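Acetylcholine-binding protein (Bulinus truncatus, PDB 2BJ0) probably binds acetylcholine and related ligands as a soluble pentamer that resembles the extracellular ligand-binding domain of nicotinic acetylcholine receptors. Local coordinates at residues Thr52-Val58 and Asp107-Val113; Asn26-Lys32 and Ala150-Glu156; Lys138-His144 and Met190-Ile194; Gln1-Thr5 and Ser62-Ser66. The contacts are given in a common frame with arbitrary orientation. Residue numbers count along the deposited sequence, not the author numbering.

Interaction 1 (Thr52-Val58 and Asp107-Val113)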
# COMPACT_ATOMS: atom_id res chain seq x y z
N THR A 52 21.73 2.41 -3.23
CA THR A 52 22.07 3.68 -3.85
C THR A 52 22.58 4.54 -2.74
O THR A 52 21.88 4.75 -1.77
CB THR A 52 20.82 4.36 -4.46
OG1 THR A 52 20.44 3.67 -5.65
CG2 THR A 52 21.17 5.78 -5.02
N GLN A 53 23.81 5.03 -2.86
CA GLN A 53 24.38 5.86 -1.81
C GLN A 53 24.40 7.27 -2.31
O GLN A 53 25.25 7.61 -3.12
CB GLN A 53 25.80 5.40 -1.45
CG GLN A 53 25.95 3.90 -1.23
CD GLN A 53 27.37 3.44 -0.88
OE1 GLN A 53 27.53 2.38 -0.30
NE2 GLN A 53 28.38 4.23 -1.24
N ALA A 54 23.44 8.08 -1.86
CA ALA A 54 23.30 9.43 -2.37
C ALA A 54 23.73 10.45 -1.33
O ALA A 54 23.29 10.39 -0.17
CB ALA A 54 21.85 9.70 -2.78
N SER A 55 24.58 11.41 -1.72
CA SER A 55 24.88 12.49 -0.80
C SER A 55 24.83 13.86 -1.43
O SER A 55 25.07 14.03 -2.63
CB SER A 55 26.16 12.26 0.00
OG SER A 55 27.19 11.75 -0.80
N TRP A 56 24.47 14.85 -0.61
CA TRP A 56 24.45 16.23 -1.05
C TRP A 56 24.63 17.08 0.18
O TRP A 56 24.58 16.57 1.27
CB TRP A 56 23.17 16.56 -1.83
CG TRP A 56 21.94 16.51 -1.00
CD1 TRP A 56 21.30 17.57 -0.43
CD2 TRP A 56 21.25 15.34 -0.58
NE1 TRP A 56 20.22 17.13 0.30
CE2 TRP A 56 20.15 15.76 0.21
CE3 TRP A 56 21.41 13.97 -0.82
CZ2 TRP A 56 19.26 14.86 0.79
CZ3 TRP A 56 20.49 13.08 -0.25
CH2 TRP A 56 19.45 13.53 0.54
N LYS A 57 24.88 18.37 0.01
CA LYS A 57 25.16 19.24 1.15
C LYS A 57 24.29 20.48 1.11
O LYS A 57 24.07 21.07 0.05
CB LYS A 57 26.63 19.64 1.13
CG LYS A 57 27.13 20.43 2.32
CD LYS A 57 28.58 20.86 2.07
CE LYS A 57 29.20 21.40 3.34
NZ LYS A 57 30.67 21.41 3.18
N VAL A 58 23.73 20.84 2.26
CA VAL A 58 22.94 22.06 2.41
C VAL A 58 23.54 22.83 3.59
O VAL A 58 23.32 22.46 4.75
CB VAL A 58 21.43 21.76 2.67
CG1 VAL A 58 20.61 23.06 2.68
CG2 VAL A 58 20.88 20.79 1.63
N ASP A 107 28.28 19.60 9.36
CA ASP A 107 28.46 20.63 8.35
C ASP A 107 27.27 20.73 7.35
O ASP A 107 27.32 21.49 6.39
CB ASP A 107 29.79 20.42 7.64
CG ASP A 107 29.79 19.21 6.72
OD1 ASP A 107 28.91 18.33 6.86
OD2 ASP A 107 30.64 19.06 5.82
N GLY A 108 26.20 19.97 7.58
CA GLY A 108 25.02 20.10 6.74
C GLY A 108 25.07 19.19 5.53
O GLY A 108 24.22 19.29 4.64
N SER A 109 26.06 18.30 5.47
CA SER A 109 26.02 17.31 4.41
C SER A 109 25.07 16.18 4.80
O SER A 109 24.86 15.93 5.99
CB SER A 109 27.42 16.82 4.01
OG SER A 109 28.07 16.23 5.10
N VAL A 110 24.44 15.55 3.81
CA VAL A 110 23.38 14.57 4.05
C VAL A 110 23.70 13.31 3.31
O VAL A 110 24.15 13.36 2.18
CB VAL A 110 21.98 15.07 3.57
CG1 VAL A 110 20.91 14.05 3.90
CG2 VAL A 110 21.62 16.45 4.21
N ILE A 111 23.48 12.16 3.95
CA ILE A 111 23.65 10.89 3.29
C ILE A 111 22.32 10.14 3.35
O ILE A 111 21.64 10.15 4.40
CB ILE A 111 24.79 10.04 3.95
CG1 ILE A 111 26.11 10.85 3.94
CG2 ILE A 111 24.97 8.75 3.16
CD1 ILE A 111 27.34 10.24 4.78
N TYR A 112 21.97 9.52 2.23
CA TYR A 112 20.79 8.70 2.08
C TYR A 112 21.17 7.42 1.30
O TYR A 112 21.73 7.50 0.20
CB TYR A 112 19.71 9.52 1.37
CG TYR A 112 18.39 8.81 1.13
CD1 TYR A 112 17.77 8.05 2.14
CD2 TYR A 112 17.76 8.92 -0.10
CE1 TYR A 112 16.54 7.39 1.90
CE2 TYR A 112 16.55 8.28 -0.37
CZ TYR A 112 15.93 7.53 0.64
OH TYR A 112 14.73 6.92 0.34
N VAL A 113 20.87 6.26 1.89
CA VAL A 113 21.26 4.98 1.32
C VAL A 113 20.07 4.06 1.34
O VAL A 113 19.96 3.23 2.21
CB VAL A 113 22.43 4.31 2.09
CG1 VAL A 113 22.91 3.03 1.33
CG2 VAL A 113 23.61 5.26 2.26
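Two neighbouring antiparallel strands of the immunoglobulin-like beta sandwich pair here. Trp56 and Val110 bury the most surface. They form a hydrogen-bonded pair: Val110 N donates to Trp56 O at 2.7 Å, and Trp56 N donates to Val110 O at 3.2 Å. Their side chains lie on the same sheet face as Ala54 and Tyr112. Val110 CG1 sits over the face of the indole, 4.0 Å from the centroid of its six-membered ring, in a CH-pi contact. Tyr112 CB meets the ring edge, 4.0 Å from Trp56 CZ3. Trp81 packs edge-to-face on the same indole. Ala54 and Tyr112 extend the pairing with two more backbone bonds. Lys57 is on the other face, with Ser55, Ser109 and Ile111. Its extended side chain reaches the turn that leads into strand 109-121, where Lys57 NZ forms a salt bridge with Asp107 OD2 at 3.5 Å. That turn is an Asx turn: Asp107 OD1 accepts from Ser109 N at 3.2 Å and also from Ser109 OG at 2.9 Å.

Interaction 2 (Asn26-Lys32 and Ala150-Glu156)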
# COMPACT_ATOMS: atom_id res chain seq x y z
N ASN A 26 24.94 19.68 -6.23
CA ASN A 26 25.75 18.51 -6.58
C ASN A 26 25.28 17.30 -5.81
O ASN A 26 25.32 17.28 -4.59
CB ASN A 26 27.21 18.72 -6.21
CG ASN A 26 27.96 19.58 -7.19
OD1 ASN A 26 29.09 19.98 -6.91
ND2 ASN A 26 27.35 19.88 -8.35
N VAL A 27 24.88 16.27 -6.51
CA VAL A 27 24.47 15.09 -5.80
C VAL A 27 25.38 13.96 -6.22
O VAL A 27 25.44 13.63 -7.39
CB VAL A 27 22.99 14.76 -6.10
CG1 VAL A 27 22.57 13.46 -5.41
CG2 VAL A 27 22.12 15.91 -5.67
N SER A 28 26.08 13.36 -5.27
CA SER A 28 26.96 12.26 -5.58
C SER A 28 26.27 10.94 -5.37
O SER A 28 25.66 10.74 -4.32
CB SER A 28 28.17 12.30 -4.66
OG SER A 28 28.69 13.62 -4.64
N LEU A 29 26.40 10.03 -6.33
CA LEU A 29 25.85 8.67 -6.25
C LEU A 29 26.93 7.63 -6.40
O LEU A 29 27.79 7.75 -7.28
CB LEU A 29 24.86 8.41 -7.39
CG LEU A 29 23.61 9.27 -7.44
CD1 LEU A 29 22.70 8.83 -8.60
CD2 LEU A 29 22.91 9.19 -6.08
N ASN A 30 26.88 6.64 -5.53
CA ASN A 30 27.64 5.40 -5.64
C ASN A 30 26.62 4.28 -5.46
O ASN A 30 25.53 4.55 -4.96
CB ASN A 30 28.75 5.33 -4.58
CG ASN A 30 30.02 6.09 -5.02
OD1 ASN A 30 30.51 6.94 -4.29
ND2 ASN A 30 30.50 5.80 -6.23
N PHE A 31 26.96 3.06 -5.86
CA PHE A 31 26.02 1.97 -5.83
C PHE A 31 26.69 0.73 -5.32
O PHE A 31 27.90 0.55 -5.48
CB PHE A 31 25.42 1.69 -7.22
CG PHE A 31 24.65 2.83 -7.79
CD1 PHE A 31 23.29 2.99 -7.50
CD2 PHE A 31 25.26 3.74 -8.64
CE1 PHE A 31 22.57 4.04 -8.01
CE2 PHE A 31 24.53 4.79 -9.17
CZ PHE A 31 23.17 4.95 -8.86
N LYS A 32 25.90 -0.14 -4.71
CA LYS A 32 26.35 -1.45 -4.32
C LYS A 32 25.35 -2.45 -4.90
O LYS A 32 24.18 -2.48 -4.47
CB LYS A 32 26.39 -1.59 -2.79
CG LYS A 32 27.35 -0.63 -2.07
CD LYS A 32 28.78 -1.15 -2.19
CE LYS A 32 29.75 -0.02 -2.06
NZ LYS A 32 31.15 -0.50 -2.22
N ALA A 150 22.89 18.43 -10.38
CA ALA A 150 24.00 17.83 -11.13
C ALA A 150 24.48 16.56 -10.45
O ALA A 150 24.74 16.57 -9.27
CB ALA A 150 25.14 18.84 -11.28
N LEU A 151 24.57 15.47 -11.22
CA LEU A 151 25.04 14.18 -10.72
C LEU A 151 26.54 14.10 -10.86
O LEU A 151 27.10 14.55 -11.86
CB LEU A 151 24.45 13.03 -11.54
CG LEU A 151 23.04 12.58 -11.19
CD1 LEU A 151 22.64 11.36 -11.99
CD2 LEU A 151 22.96 12.27 -9.71
N ILE A 152 27.19 13.53 -9.85
CA ILE A 152 28.62 13.27 -9.89
C ILE A 152 28.85 11.89 -9.28
O ILE A 152 28.05 11.40 -8.47
CB ILE A 152 29.44 14.39 -9.13
CG1 ILE A 152 29.06 14.45 -7.65
CG2 ILE A 152 29.27 15.79 -9.79
CD1 ILE A 152 29.87 15.49 -6.84
N THR A 153 29.92 11.23 -9.72
CA THR A 153 30.35 10.00 -9.08
C THR A 153 30.84 10.29 -7.66
O THR A 153 31.63 11.22 -7.41
CB THR A 153 31.40 9.29 -9.94
OG1 THR A 153 30.74 8.73 -11.09
CG2 THR A 153 31.97 8.03 -9.25
N GLY A 154 30.33 9.51 -6.72
CA GLY A 154 30.71 9.65 -5.32
C GLY A 154 32.10 9.15 -4.98
O GLY A 154 32.80 8.57 -5.83
N GLU A 155 32.47 9.35 -3.72
CA GLU A 155 33.81 9.06 -3.18
C GLU A 155 34.43 7.69 -3.49
O GLU A 155 35.66 7.56 -3.55
CB GLU A 155 33.78 9.24 -1.67
CG GLU A 155 33.58 10.67 -1.23
CD GLU A 155 33.81 10.83 0.26
OE1 GLU A 155 33.20 10.06 1.05
OE2 GLU A 155 34.62 11.70 0.63
N GLU A 156 33.60 6.67 -3.68
CA GLU A 156 34.07 5.31 -3.90
C GLU A 156 34.53 5.04 -5.33
O GLU A 156 35.00 3.94 -5.65
CB GLU A 156 32.99 4.32 -3.49
CG GLU A 156 32.63 4.43 -2.01
CD GLU A 156 31.87 3.22 -1.53
OE1 GLU A 156 32.04 2.15 -2.16
OE2 GLU A 156 31.11 3.33 -0.54
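This contact is a parallel strand pairing in the immunoglobulin-like beta sandwich. Strand 149-153 lies beside strand 25-40, whose other neighbour is strand 45-57. The axes of the two short strand segments are inclined at 41° and come within 4.6 Å, so the strands are strongly twisted. Four backbone hydrogen bonds join them. Val27 N donates to Ala150 O (2.8 Å), Ile152 N to Val27 O (3.0 Å), Leu29 N to Ile152 O (3.0 Å) and Gly154 N to Leu29 O (3.1 Å). In the parallel pattern, Val27 and Leu29 each use both N and O, and Ile152 does the same opposite them.

Apolar packing is on the face of Val27 and Leu151. Leu29 CD1 lies 3.6 Å from Leu151 CD2, and both leucines also touch Ile194.

Polar side chains join the segments past the end of the strand. Glu156 N donates to Asn30 OD1, although the position of that oxygen is less certain. Lys32 also pairs with Glu163. Glu156 OE2 bonds to Gln53 and to Ser185 of a second subunit, which brings this end to the subunit interface. The direct salt bridge runs from Lys32 NZ to Glu156 OE1 at 2.8 Å.

Interaction 3 (Lys138-His144 and Met190-Ile194)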
# COMPACT_ATOMS: atom_id res chain seq x y z
N LYS A 138 19.73 2.51 -15.51
CA LYS A 138 19.80 3.96 -15.70
C LYS A 138 19.11 4.69 -14.54
O LYS A 138 17.92 4.46 -14.28
CB LYS A 138 19.17 4.33 -17.04
CG LYS A 138 19.34 5.80 -17.44
CD LYS A 138 18.81 6.05 -18.87
CE LYS A 138 18.42 7.52 -19.10
NZ LYS A 138 17.84 7.71 -20.48
N VAL A 139 19.87 5.54 -13.83
CA VAL A 139 19.35 6.29 -12.70
C VAL A 139 19.55 7.78 -12.89
O VAL A 139 20.67 8.25 -13.24
CB VAL A 139 20.13 5.92 -11.40
CG1 VAL A 139 19.39 6.46 -10.16
CG2 VAL A 139 20.37 4.42 -11.29
N GLY A 140 18.51 8.57 -12.63
CA GLY A 140 18.69 10.02 -12.64
C GLY A 140 17.48 10.71 -12.05
O GLY A 140 16.51 10.03 -11.70
N SER A 141 17.54 12.03 -11.90
CA SER A 141 16.39 12.75 -11.40
C SER A 141 15.32 12.75 -12.46
O SER A 141 15.58 12.98 -13.66
CB SER A 141 16.75 14.17 -11.02
OG SER A 141 15.60 14.95 -10.80
N TRP A 142 14.09 12.48 -12.04
CA TRP A 142 12.99 12.49 -12.97
C TRP A 142 12.59 13.88 -13.41
O TRP A 142 12.13 14.04 -14.54
CB TRP A 142 11.77 11.80 -12.34
CG TRP A 142 10.70 11.48 -13.34
CD1 TRP A 142 9.47 12.04 -13.41
CD2 TRP A 142 10.78 10.54 -14.41
NE1 TRP A 142 8.76 11.49 -14.45
CE2 TRP A 142 9.54 10.57 -15.09
CE3 TRP A 142 11.77 9.65 -14.87
CZ2 TRP A 142 9.26 9.76 -16.18
CZ3 TRP A 142 11.49 8.84 -15.97
CH2 TRP A 142 10.25 8.91 -16.62
N THR A 143 12.72 14.87 -12.52
CA THR A 143 12.14 16.18 -12.79
C THR A 143 13.01 17.38 -12.55
O THR A 143 12.51 18.49 -12.72
CB THR A 143 10.82 16.41 -11.96
OG1 THR A 143 11.15 16.45 -10.57
CG2 THR A 143 9.86 15.24 -12.12
N HIS A 144 14.28 17.19 -12.16
CA HIS A 144 15.24 18.30 -12.01
C HIS A 144 16.33 18.22 -13.10
O HIS A 144 17.08 17.26 -13.16
CB HIS A 144 15.92 18.26 -10.61
CG HIS A 144 14.97 18.41 -9.45
ND1 HIS A 144 14.36 17.34 -8.84
CD2 HIS A 144 14.56 19.51 -8.77
CE1 HIS A 144 13.57 17.77 -7.87
NE2 HIS A 144 13.68 19.09 -7.80
N MET A 190 19.32 19.78 -20.36
CA MET A 190 19.58 18.36 -20.28
C MET A 190 19.41 17.82 -18.85
O MET A 190 19.43 18.57 -17.87
CB MET A 190 20.98 18.05 -20.78
CG MET A 190 21.27 18.46 -22.22
SD MET A 190 22.91 17.79 -22.63
CE MET A 190 23.74 19.26 -23.30
N TYR A 191 19.23 16.51 -18.76
CA TYR A 191 19.16 15.80 -17.50
C TYR A 191 20.40 14.92 -17.36
O TYR A 191 20.80 14.29 -18.31
CB TYR A 191 17.89 14.95 -17.47
CG TYR A 191 16.66 15.79 -17.22
CD1 TYR A 191 16.21 16.72 -18.16
CD2 TYR A 191 15.95 15.68 -16.02
CE1 TYR A 191 15.08 17.52 -17.91
CE2 TYR A 191 14.84 16.46 -15.77
CZ TYR A 191 14.41 17.38 -16.72
OH TYR A 191 13.31 18.18 -16.46
N ASP A 192 21.01 14.90 -16.18
CA ASP A 192 22.07 13.94 -15.89
C ASP A 192 21.54 12.55 -15.55
O ASP A 192 20.51 12.41 -14.89
CB ASP A 192 22.87 14.41 -14.71
CG ASP A 192 23.69 15.66 -15.00
OD1 ASP A 192 23.75 16.11 -16.17
OD2 ASP A 192 24.27 16.26 -14.10
N ASP A 193 22.26 11.53 -15.99
CA ASP A 193 22.01 10.20 -15.46
C ASP A 193 23.30 9.47 -15.20
O ASP A 193 24.35 9.80 -15.77
CB ASP A 193 21.06 9.39 -16.35
CG ASP A 193 21.64 9.07 -17.69
OD1 ASP A 193 22.37 8.07 -17.81
OD2 ASP A 193 21.39 9.76 -18.70
N ILE A 194 23.26 8.52 -14.28
CA ILE A 194 24.36 7.58 -14.16
C ILE A 194 23.85 6.23 -14.63
O ILE A 194 22.73 5.81 -14.29
CB ILE A 194 24.91 7.53 -12.72
CG1 ILE A 194 25.53 8.88 -12.38
CG2 ILE A 194 25.94 6.38 -12.55
CD1 ILE A 194 26.09 9.01 -10.99
O HOH W 1 19.78 13.67 -12.83
O HOH W 2 17.46 12.12 -15.50
O HOH W 3 19.40 16.22 -13.70
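Tyr191 has the most surface covered in this contact. Its ring packs against the backbone at the end of strand 133-141 and in the loop that follows. Tyr191 CD2 is 3.5 Å from His144 O and 3.6 Å from Ser141 O. The side chain also lies about 3 Å from a bound CXS molecule, probably from crystallisation, whose amine nitrogen donates a hydrogen bond to Trp142 O. Asp192 meets the first segment through three waters. They link Ser141 N to Asp192 O, Ser141 O to Asp192 O, and His144 O to Asp192 N. These strands are antiparallel neighbours in the four-stranded sheet of the beta sandwich. Trp142 and Tyr191 probably correspond to aromatic residues of the interfacial ligand pocket in related binding proteins; Trp142 NE1 bonds to Val113 O of a third subunit. Asp193 packs near Gly140, where a CB would clash with Asp192 O. Ile194 pairs directly with Val139: Ile194 N donates to Val139 O (2.8 Å) and Val139 N to Ile194 O (2.9 Å).

Interaction 4 (Gln1-Thr5 and Ser62-Ser66)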
# COMPACT_ATOMS: atom_id res chain seq x y z
N GLN A 1 16.70 17.85 21.56
CA GLN A 1 17.97 17.16 21.16
C GLN A 1 18.76 17.90 20.03
O GLN A 1 19.97 17.77 19.92
CB GLN A 1 17.66 15.72 20.74
CG GLN A 1 16.74 14.95 21.69
CD GLN A 1 17.47 13.84 22.47
OE1 GLN A 1 17.13 13.54 23.62
NE2 GLN A 1 18.48 13.22 21.83
N ILE A 2 18.04 18.66 19.21
CA ILE A 2 18.56 19.41 18.06
C ILE A 2 17.78 20.74 18.00
O ILE A 2 16.81 20.94 18.77
CB ILE A 2 18.30 18.62 16.75
CG1 ILE A 2 16.81 18.29 16.62
CG2 ILE A 2 19.14 17.34 16.68
CD1 ILE A 2 16.39 17.77 15.24
N ARG A 3 18.14 21.62 17.06
CA ARG A 3 17.40 22.87 16.88
C ARG A 3 16.08 22.63 16.14
O ARG A 3 16.00 22.77 14.92
CB ARG A 3 18.27 23.88 16.13
CG ARG A 3 17.84 25.30 16.29
CD ARG A 3 18.91 26.26 15.83
NE ARG A 3 18.42 27.63 15.78
CZ ARG A 3 19.22 28.68 15.60
NH1 ARG A 3 20.54 28.49 15.48
NH2 ARG A 3 18.71 29.90 15.55
N TRP A 4 15.04 22.28 16.91
CA TRP A 4 13.74 21.87 16.35
C TRP A 4 13.07 22.90 15.48
O TRP A 4 12.46 22.57 14.47
CB TRP A 4 12.78 21.44 17.46
CG TRP A 4 13.24 20.22 18.17
CD1 TRP A 4 13.82 20.17 19.39
CD2 TRP A 4 13.16 18.86 17.71
NE1 TRP A 4 14.10 18.87 19.72
CE2 TRP A 4 13.71 18.04 18.70
CE3 TRP A 4 12.67 18.24 16.53
CZ2 TRP A 4 13.79 16.63 18.58
CZ3 TRP A 4 12.75 16.86 16.41
CH2 TRP A 4 13.30 16.07 17.44
N THR A 5 13.19 24.16 15.86
CA THR A 5 12.62 25.23 15.07
C THR A 5 13.28 25.37 13.70
O THR A 5 12.67 25.88 12.78
CB THR A 5 12.73 26.55 15.82
OG1 THR A 5 13.99 26.58 16.50
CG2 THR A 5 11.69 26.62 16.94
N SER A 62 23.55 22.96 8.80
CA SER A 62 24.59 22.77 9.83
C SER A 62 24.18 23.30 11.22
O SER A 62 24.70 22.85 12.23
CB SER A 62 25.91 23.44 9.43
OG SER A 62 25.76 24.86 9.42
N SER A 63 23.25 24.24 11.25
CA SER A 63 22.79 24.81 12.51
C SER A 63 21.85 23.87 13.26
O SER A 63 21.36 24.19 14.34
CB SER A 63 22.08 26.12 12.24
OG SER A 63 23.05 27.10 11.98
N LEU A 64 21.57 22.72 12.67
CA LEU A 64 20.68 21.76 13.29
C LEU A 64 21.39 21.15 14.48
O LEU A 64 20.76 20.81 15.47
CB LEU A 64 20.30 20.68 12.27
CG LEU A 64 19.05 19.82 12.43
CD1 LEU A 64 17.73 20.64 12.52
CD2 LEU A 64 18.99 18.84 11.27
N LEU A 65 22.71 21.07 14.40
CA LEU A 65 23.52 20.34 15.37
C LEU A 65 24.51 21.17 16.17
O LEU A 65 24.83 20.80 17.30
CB LEU A 65 24.30 19.22 14.67
CG LEU A 65 23.48 18.01 14.21
CD1 LEU A 65 24.44 16.97 13.67
CD2 LEU A 65 22.61 17.43 15.34
N SER A 66 25.00 22.26 15.59
CA SER A 66 26.10 23.08 16.13
C SER A 66 26.22 23.21 17.68
O SER A 66 27.34 23.34 18.20
CB SER A 66 26.11 24.47 15.47
OG SER A 66 24.82 25.07 15.56
O HOH W 4 22.24 25.88 16.48
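Arg3 is both the centre of an inverse gamma turn and the N-cap residue of helix 4-12, and it gives the one direct hydrogen bond of the contact. Arg3 N donates to Leu64 O at 3.2 Å. A water adds a second, indirect link. It donates to Ser63 O at 2.9 Å, accepts from Arg3 NH1 at 3.3 Å, and lies 2.9 Å from Ser66 OG. The aliphatic part of the arginine lies along the loop, with Arg3 CD 3.5 Å from Ser63 O. Ile2 supplies the apolar side of the contact. Ile2 CG2 is 3.7 Å from Leu65 CD2, and Ile2 CD1 is 4.2 Å from Leu64 CD1. Leu7 and Leu70 extend this apolar patch, and Ile2 also packs on Val16 of a second subunit. The contact mixes apolar packing with these polar links; no strands pair. It joins the start of the N-terminal helix to the loop between strands 45-57 and 72-76, at the helical end of the beta sandwich, as in pentameric ligand-gated channel extracellular domains.

How the interactions relate
Interactions 1 and 2 are neighbours in one mixed sheet, with centres about 10 Å apart. Strands 25-40 and 45-57 join them, through Gln53 N to Asn30 O and Ser55 N to Ser28 O. Interaction 3 belongs to the four-stranded antiparallel sheet. Its centre is about 12 Å from that of interaction 2, and Leu151 packs on Ile194 between the sheets. Interaction 4 lies at the N-terminal end, about 32 Å from interaction 3 between centres, but its Ser62 touches Asp107 and Gly108. Along the chain, interaction 1 lies within the span of interaction 2, which crosses interaction 3; interaction 4 crosses interactions 1 and 2 and closes before interaction 3 opens. Each contact lies beside a subunit interface of the pentamer.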